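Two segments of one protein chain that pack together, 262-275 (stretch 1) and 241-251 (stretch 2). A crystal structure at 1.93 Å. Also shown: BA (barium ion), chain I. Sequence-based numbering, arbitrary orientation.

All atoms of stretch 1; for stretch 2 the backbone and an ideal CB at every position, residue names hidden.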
ATOM      1  N   GLY A 262       5.814  10.698  -2.770  1.00 20.14           N
ATOM      2  CA  GLY A 262       6.871  10.862  -3.756  1.00 21.39           C
ATOM      3  C   GLY A 262       6.402  11.887  -4.778  1.00 22.76           C
ATOM      4  O   GLY A 262       6.389  11.628  -5.985  1.00 22.36           O
ATOM      5  N   ALA A 263       6.012  13.059  -4.283  1.00 19.75           N
ATOM      6  CA  ALA A 263       5.494  14.121  -5.137  1.00 19.42           C
ATOM      7  C   ALA A 263       6.510  15.187  -5.544  1.00 18.54           C
ATOM      8  O   ALA A 263       6.171  16.106  -6.290  1.00 18.71           O
ATOM      9  CB  ALA A 263       4.298  14.784  -4.454  1.00 16.65           C
ATOM     10  N   ALA A 264       7.749  15.081  -5.070  1.00 15.84           N
ATOM     11  CA  ALA A 264       8.733  16.100  -5.414  1.00 17.48           C
ATOM     12  C   ALA A 264      10.182  15.651  -5.411  1.00 16.40           C
ATOM     13  O   ALA A 264      10.561  14.740  -4.683  1.00 18.23           O
ATOM     14  CB  ALA A 264       8.569  17.306  -4.485  1.00 14.14           C
ATOM     15  N   ASP A 265      10.987  16.328  -6.226  1.00 16.34           N
ATOM     16  CA  ASP A 265      12.418  16.061  -6.345  1.00 16.76           C
ATOM     17  C   ASP A 265      13.212  17.157  -5.632  1.00 17.08           C
ATOM     18  O   ASP A 265      14.434  17.084  -5.515  1.00 13.71           O
ATOM     19  CB  ASP A 265      12.816  16.022  -7.819  1.00 18.65           C
ATOM     20  CG  ASP A 265      12.160  14.876  -8.564  1.00 20.93           C
ATOM     21  OD1 ASP A 265      12.424  13.715  -8.188  1.00 20.56           O
ATOM     22  OD2 ASP A 265      11.382  15.136  -9.515  1.00 21.36           O
ATOM     23  N   GLY A 266      12.495  18.172  -5.158  1.00 15.13           N
ATOM     24  CA  GLY A 266      13.123  19.293  -4.476  1.00 14.76           C
ATOM     25  C   GLY A 266      12.047  20.190  -3.897  1.00 13.69           C
ATOM     26  O   GLY A 266      10.871  20.023  -4.224  1.00 11.00           O
ATOM     27  N   LEU A 267      12.438  21.153  -3.065  1.00 12.79           N
ATOM     28  CA  LEU A 267      11.459  22.028  -2.416  1.00 15.18           C
ATOM     29  C   LEU A 267      11.864  23.503  -2.382  1.00 14.48           C
ATOM     30  O   LEU A 267      13.048  23.825  -2.416  1.00 15.93           O
ATOM     31  CB  LEU A 267      11.255  21.562  -0.970  1.00 14.16           C
ATOM     32  CG  LEU A 267      11.014  20.075  -0.682  1.00 14.72           C
ATOM     33  CD1 LEU A 267      11.329  19.785   0.787  1.00 14.86           C
ATOM     34  CD2 LEU A 267       9.585  19.699  -1.017  1.00 12.60           C
ATOM     35  N   MET A 268      10.873  24.390  -2.323  1.00 14.48           N
ATOM     36  CA  MET A 268      11.134  25.823  -2.209  1.00 16.16           C
ATOM     37  C   MET A 268      10.458  26.255  -0.915  1.00 15.26           C
ATOM     38  O   MET A 268       9.398  25.741  -0.556  1.00 15.12           O
ATOM     39  CB  MET A 268      10.523  26.652  -3.350  1.00 15.48           C
ATOM     40  CG  MET A 268      10.024  25.900  -4.557  1.00 22.48           C
ATOM     41  SD  MET A 268      11.290  25.032  -5.466  1.00 23.19           S
ATOM     42  CE  MET A 268      12.578  26.232  -5.479  1.00 17.87           C
ATOM     43  N   ILE A 269      11.064  27.198  -0.209  1.00 15.84           N
ATOM     44  CA  ILE A 269      10.467  27.681   1.021  1.00 15.98           C
ATOM     45  C   ILE A 269      10.455  29.207   1.044  1.00 15.78           C
ATOM     46  O   ILE A 269      11.211  29.852   0.325  1.00 15.38           O
ATOM     47  CB  ILE A 269      11.260  27.176   2.252  1.00 14.79           C
ATOM     48  CG1 ILE A 269      10.521  27.531   3.547  1.00 14.79           C
ATOM     49  CG2 ILE A 269      12.649  27.805   2.269  1.00 12.33           C
ATOM     50  CD1 ILE A 269      11.236  27.075   4.806  1.00 17.13           C
ATOM     51  N   LYS A 270       9.557  29.772   1.846  1.00 17.09           N
ATOM     52  CA  LYS A 270       9.487  31.219   2.062  1.00 16.48           C
ATOM     53  C   LYS A 270       9.178  31.315   3.545  1.00 16.84           C
ATOM     54  O   LYS A 270       8.311  30.597   4.043  1.00 16.91           O
ATOM     55  CB  LYS A 270       8.371  31.894   1.248  1.00 18.60           C
ATOM     56  CG  LYS A 270       8.678  32.051  -0.236  1.00 19.30           C
ATOM     57  CD  LYS A 270       7.721  33.034  -0.895  1.00 23.79           C
ATOM     58  CE  LYS A 270       7.980  33.166  -2.395  1.00 25.58           C
ATOM     59  NZ  LYS A 270       7.748  31.890  -3.109  1.00 29.78           N
ATOM     60  N   THR A 271       9.896  32.170   4.262  1.00 15.66           N
ATOM     61  CA  THR A 271       9.658  32.309   5.689  1.00 17.35           C
ATOM     62  C   THR A 271       8.209  32.682   5.990  1.00 16.84           C
ATOM     63  O   THR A 271       7.663  32.266   7.004  1.00 16.43           O
ATOM     64  CB  THR A 271      10.615  33.347   6.322  1.00 17.59           C
ATOM     65  OG1 THR A 271      10.640  34.532   5.522  1.00 19.22           O
ATOM     66  CG2 THR A 271      12.020  32.777   6.410  1.00 18.59           C
ATOM     67  N   GLN A 272       7.582  33.446   5.102  1.00 16.93           N
ATOM     68  CA  GLN A 272       6.192  33.836   5.316  1.00 15.45           C
ATOM     69  C   GLN A 272       5.224  32.675   5.070  1.00 16.29           C
ATOM     70  O   GLN A 272       4.146  32.623   5.656  1.00 16.45           O
ATOM     71  CB  GLN A 272       5.820  35.029   4.423  1.00 16.73           C
ATOM     72  CG  GLN A 272       6.548  36.318   4.786  1.00 16.78           C
ATOM     73  CD  GLN A 272       7.818  36.529   3.988  1.00 19.49           C
ATOM     74  OE1 GLN A 272       8.457  35.572   3.541  1.00 18.42           O
ATOM     75  NE2 GLN A 272       8.201  37.794   3.814  1.00 19.56           N
ATOM     76  N   LYS A 273       5.606  31.745   4.202  1.00 16.63           N
ATOM     77  CA  LYS A 273       4.752  30.598   3.920  1.00 15.13           C
ATOM     78  C   LYS A 273       4.815  29.638   5.102  1.00 14.32           C
ATOM     79  O   LYS A 273       3.790  29.127   5.568  1.00 13.61           O
ATOM     80  CB  LYS A 273       5.222  29.888   2.648  1.00 15.00           C
ATOM     81  CG  LYS A 273       4.418  28.647   2.294  1.00 15.55           C
ATOM     82  CD  LYS A 273       4.933  27.980   1.017  1.00 16.06           C
ATOM     83  CE  LYS A 273       6.398  27.560   1.139  1.00 15.95           C
ATOM     84  NZ  LYS A 273       6.855  26.791  -0.058  1.00 16.06           N
ATOM     85  N   ALA A 274       6.031  29.405   5.585  1.00 14.99           N
ATOM     86  CA  ALA A 274       6.266  28.507   6.714  1.00 16.14           C
ATOM     87  C   ALA A 274       5.575  29.018   7.974  1.00 16.13           C
ATOM     88  O   ALA A 274       5.108  28.228   8.797  1.00 13.96           O
ATOM     89  CB  ALA A 274       7.764  28.359   6.963  1.00 14.58           C
ATOM     90  N   GLY A 275       5.534  30.342   8.129  1.00 16.04           N
ATOM     91  CA  GLY A 275       4.889  30.927   9.291  1.00 15.85           C
ATOM     92  C   GLY A 275       5.827  31.571  10.297  1.00 16.46           C
ATOM     93  O   GLY A 275       5.411  31.877  11.412  1.00 18.53           O
ATOM     94  N   UNK A 241      12.220  15.514 -16.342  1.00 19.23           N
ATOM     95  CA  UNK A 241      12.571  16.748 -15.648  1.00 17.42           C
ATOM     96  C   UNK A 241      12.159  16.746 -14.181  1.00 16.26           C
ATOM     97  O   UNK A 241      11.016  16.439 -13.848  1.00 17.72           O
ATOM     98  CB  UNK A 241      11.925  17.940 -16.357  1.00 17.42           C
ATOM     99  N   UNK A 242      13.091  17.101 -13.284  1.00 16.14           N
ATOM    100  CA  UNK A 242      12.796  17.133 -11.848  1.00 15.85           C
ATOM    101  C   UNK A 242      11.615  18.056 -11.571  1.00 15.77           C
ATOM    102  O   UNK A 242      11.487  19.100 -12.198  1.00 16.08           O
ATOM    103  CB  UNK A 242      14.022  17.588 -11.053  1.00 15.85           C
ATOM    104  N   UNK A 243      10.760  17.657 -10.635  1.00 15.84           N
ATOM    105  CA  UNK A 243       9.592  18.437 -10.263  1.00 15.34           C
ATOM    106  C   UNK A 243       9.753  18.901  -8.813  1.00 17.80           C
ATOM    107  O   UNK A 243       9.829  18.073  -7.903  1.00 17.44           O
ATOM    108  CB  UNK A 243       8.309  17.624 -10.443  1.00 15.34           C
ATOM    109  N   UNK A 244       9.810  20.215  -8.606  1.00 15.80           N
ATOM    110  CA  UNK A 244       9.960  20.794  -7.269  1.00 15.87           C
ATOM    111  C   UNK A 244       8.632  21.342  -6.750  1.00 16.73           C
ATOM    112  O   UNK A 244       7.797  21.799  -7.531  1.00 17.17           O
ATOM    113  CB  UNK A 244      11.013  21.904  -7.286  1.00 15.87           C
ATOM    114  N   UNK A 245       8.453  21.315  -5.432  1.00 14.42           N
ATOM    115  CA  UNK A 245       7.225  21.803  -4.822  1.00 14.88           C
ATOM    116  C   UNK A 245       7.429  23.093  -4.029  1.00 15.57           C
ATOM    117  O   UNK A 245       8.370  23.203  -3.244  1.00 14.19           O
ATOM    118  CB  UNK A 245       6.640  20.725  -3.908  1.00 14.88           C
ATOM    119  N   UNK A 246       6.553  24.070  -4.247  1.00 15.93           N
ATOM    120  CA  UNK A 246       6.614  25.328  -3.511  1.00 16.49           C
ATOM    121  C   UNK A 246       5.293  25.444  -2.770  1.00 16.72           C
ATOM    122  O   UNK A 246       5.202  25.115  -1.587  1.00 15.41           O
ATOM    123  CB  UNK A 246       6.860  26.526  -4.430  1.00 16.49           C
ATOM    124  N   UNK A 247       4.264  25.886  -3.488  1.00 15.14           N
ATOM    125  CA  UNK A 247       2.944  26.032  -2.906  1.00 16.58           C
ATOM    126  C   UNK A 247       2.481  24.769  -2.179  1.00 16.56           C
ATOM    127  O   UNK A 247       1.833  24.859  -1.143  1.00 16.69           O
ATOM    128  CB  UNK A 247       1.938  26.402  -3.998  1.00 16.58           C
ATOM    129  N   UNK A 248       2.815  23.598  -2.718  1.00 15.18           N
ATOM    130  CA  UNK A 248       2.422  22.337  -2.093  1.00 15.58           C
ATOM    131  C   UNK A 248       3.116  22.103  -0.754  1.00 16.03           C
ATOM    132  O   UNK A 248       2.566  21.436   0.122  1.00 16.63           O
ATOM    133  CB  UNK A 248       2.726  21.173  -3.038  1.00 15.58           C
ATOM    134  N   UNK A 249       4.320  22.655  -0.603  1.00 15.95           N
ATOM    135  CA  UNK A 249       5.108  22.499   0.620  1.00 15.65           C
ATOM    136  C   UNK A 249       4.951  23.673   1.578  1.00 17.11           C
ATOM    137  O   UNK A 249       5.825  24.543   1.661  1.00 16.92           O
ATOM    138  CB  UNK A 249       6.586  22.325   0.267  1.00 15.65           C
ATOM    139  N   UNK A 250       3.847  23.689   2.315  1.00 16.88           N
ATOM    140  CA  UNK A 250       3.599  24.772   3.256  1.00 17.81           C
ATOM    141  C   UNK A 250       3.653  24.343   4.724  1.00 16.75           C
ATOM    142  O   UNK A 250       4.404  24.912   5.523  1.00 18.02           O
ATOM    143  CB  UNK A 250       2.232  25.393   2.961  1.00 17.81           C
ATOM    144  N   UNK A 251       2.857  23.344   5.078  1.00 16.96           N
ATOM    145  CA  UNK A 251       2.805  22.859   6.452  1.00 16.50           C
ATOM    146  C   UNK A 251       3.644  21.599   6.645  1.00 17.36           C
ATOM    147  O   UNK A 251       3.970  20.903   5.679  1.00 16.35           O
ATOM    148  CB  UNK A 251       1.355  22.585   6.856  1.00 16.50           C
TER
HETATM  149 BA    BA I 401       6.254  29.610  -6.907  1.00 50.18          BA

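At position 241 the CA-to-CB bond points away from stretch 1 and nothing of that stretch lies near, so almost any side chain would do; the residue is Thr241. Position 242 runs sideways past Asp265, at phi -57°, an angle that suits proline among many others. It is Pro242.

Position 243 is fixed by its backbone: N donates to Asp265 OD2 (2.8 Å), and Asp265 N donates back to the position's O (2.7 Å). Its CB points sideways, and extended angles there tolerate beta-branched or other apolar side chains. It is Ile243, whose end leads away.

At 244 the ideal CB lies 3.6 Å from SD of Met268, and beside it Gly266 leaves a bare backbone surface. A flat or apolar side chain would exploit this, and an aromatic one especially. Tyr244 lays one ring face over Gly266, whose CA is 3.2 Å from the ring centroid; a CB on Gly266 would clash with Tyr244 CE2. Met268 SD sits at the ring edge.

Position 245 continues the parallel pairing, its N donating to Gly266 O (3.0 Å) and its O accepting from Met268 N (2.9 Å). The ideal CB is already 4.0 Å from Ala264 CB and 4.3 Å from Leu267 CD2, favouring a small apolar residue. Ala245 packs on both.

Position 246 offers a different environment: the amines of Lys270 and Lys273 and a barium ion lie nearby, calling for an acid, although Met268 CG crowds the ideal CB at 3.2 Å. Asp246 answers with OD1 in a salt bridge to Lys273 NZ (2.7 Å), while OD2 binds BA at 2.7 Å. Lys273 NZ also donates to Asp246 O (2.8 Å).

Positions 247 and 248 form the middle of a type I turn and have no stretch 1 atom within 5.5 Å of their ideal CBs; many residues would suit. They are Glu247 and Ser248.

At 249 the CB points toward Leu267 CD2, 4.2 Å off, with Lys273 NZ 4.5 Å away, so a small apolar group fits. Ala249 makes the Leu267 contact, and its O accepts a weak hydrogen bond from Lys273 NZ (3.0 Å).

Position 250 runs sideways along the aliphatic part of Lys273, suiting a long, flexible chain. Gln250 places CG 3.7 Å from Lys273 CG. Position 251 points away at a helix N-cap and is little constrained by stretch 1; it is Glu251. Glu251 OE2 accepts a hydrogen bond from Gln250 NE2 (2.8 Å).

Stretch 2, residues 241-251: TPIYADESAQE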
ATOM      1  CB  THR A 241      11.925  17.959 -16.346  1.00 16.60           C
ATOM      2  OG1 THR A 241      12.126  17.851 -17.759  1.00 17.75           O
ATOM      3  CG2 THR A 241      12.548  19.259 -15.843  1.00 15.83           C
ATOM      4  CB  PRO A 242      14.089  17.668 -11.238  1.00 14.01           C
ATOM      5  CG  PRO A 242      15.139  17.214 -12.209  1.00 16.73           C
ATOM      6  CD  PRO A 242      14.487  17.492 -13.540  1.00 15.90           C
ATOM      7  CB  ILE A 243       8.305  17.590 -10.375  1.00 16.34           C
ATOM      8  CG1 ILE A 243       8.180  16.997 -11.786  1.00 17.47           C
ATOM      9  CG2 ILE A 243       7.092  18.430 -10.013  1.00 14.32           C
ATOM     10  CD1 ILE A 243       8.083  18.028 -12.894  1.00 18.97           C
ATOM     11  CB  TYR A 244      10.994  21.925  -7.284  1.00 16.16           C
ATOM     12  CG  TYR A 244      12.434  21.465  -7.182  1.00 18.55           C
ATOM     13  CD1 TYR A 244      12.905  20.381  -7.930  1.00 18.02           C
ATOM     14  CD2 TYR A 244      13.335  22.143  -6.367  1.00 17.03           C
ATOM     15  CE1 TYR A 244      14.245  19.989  -7.866  1.00 18.65           C
ATOM     16  CE2 TYR A 244      14.673  21.760  -6.296  1.00 19.81           C
ATOM     17  CZ  TYR A 244      15.120  20.686  -7.048  1.00 18.93           C
ATOM     18  OH  TYR A 244      16.442  20.317  -6.969  1.00 21.97           O
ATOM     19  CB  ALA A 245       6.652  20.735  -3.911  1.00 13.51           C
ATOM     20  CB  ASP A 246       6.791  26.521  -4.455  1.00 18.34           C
ATOM     21  CG  ASP A 246       6.738  27.862  -3.728  1.00 19.86           C
ATOM     22  OD1 ASP A 246       6.605  27.887  -2.481  1.00 19.45           O
ATOM     23  OD2 ASP A 246       6.833  28.901  -4.414  1.00 20.03           O
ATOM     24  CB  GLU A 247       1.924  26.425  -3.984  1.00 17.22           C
ATOM     25  CG  GLU A 247       2.023  27.880  -4.432  1.00 19.42           C
ATOM     26  CD  GLU A 247       3.020  28.108  -5.561  1.00 21.83           C
ATOM     27  OE1 GLU A 247       4.005  27.345  -5.680  1.00 20.69           O
ATOM     28  OE2 GLU A 247       2.813  29.070  -6.331  1.00 23.21           O
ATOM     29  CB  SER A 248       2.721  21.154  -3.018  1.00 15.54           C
ATOM     30  OG  SER A 248       1.904  21.194  -4.175  1.00 17.85           O
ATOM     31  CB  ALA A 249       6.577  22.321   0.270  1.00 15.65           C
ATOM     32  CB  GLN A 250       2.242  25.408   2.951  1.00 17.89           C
ATOM     33  CG  GLN A 250       1.845  26.516   3.900  1.00 17.97           C
ATOM     34  CD  GLN A 250       0.462  27.046   3.601  1.00 19.51           C
ATOM     35  OE1 GLN A 250       0.199  27.538   2.500  1.00 20.18           O
ATOM     36  NE2 GLN A 250      -0.432  26.946   4.573  1.00 19.01           N
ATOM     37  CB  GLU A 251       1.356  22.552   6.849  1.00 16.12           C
ATOM     38  CG  GLU A 251       0.363  23.701   6.646  1.00 18.43           C
ATOM     39  CD  GLU A 251       0.693  24.941   7.468  1.00 20.32           C
ATOM     40  OE1 GLU A 251       1.384  24.815   8.499  1.00 21.99           O
ATOM     41  OE2 GLU A 251       0.242  26.043   7.087  1.00 20.47           O
TER
HETATM   42  O   HOH W   1      10.473  14.169 -12.376  1.00 24.84           O
HETATM   43  O   HOH W   2      16.444  17.343  -7.811  1.00 29.37           O
HETATM   44  O   HOH W   3       5.261  25.552   8.186  1.00 19.92           O
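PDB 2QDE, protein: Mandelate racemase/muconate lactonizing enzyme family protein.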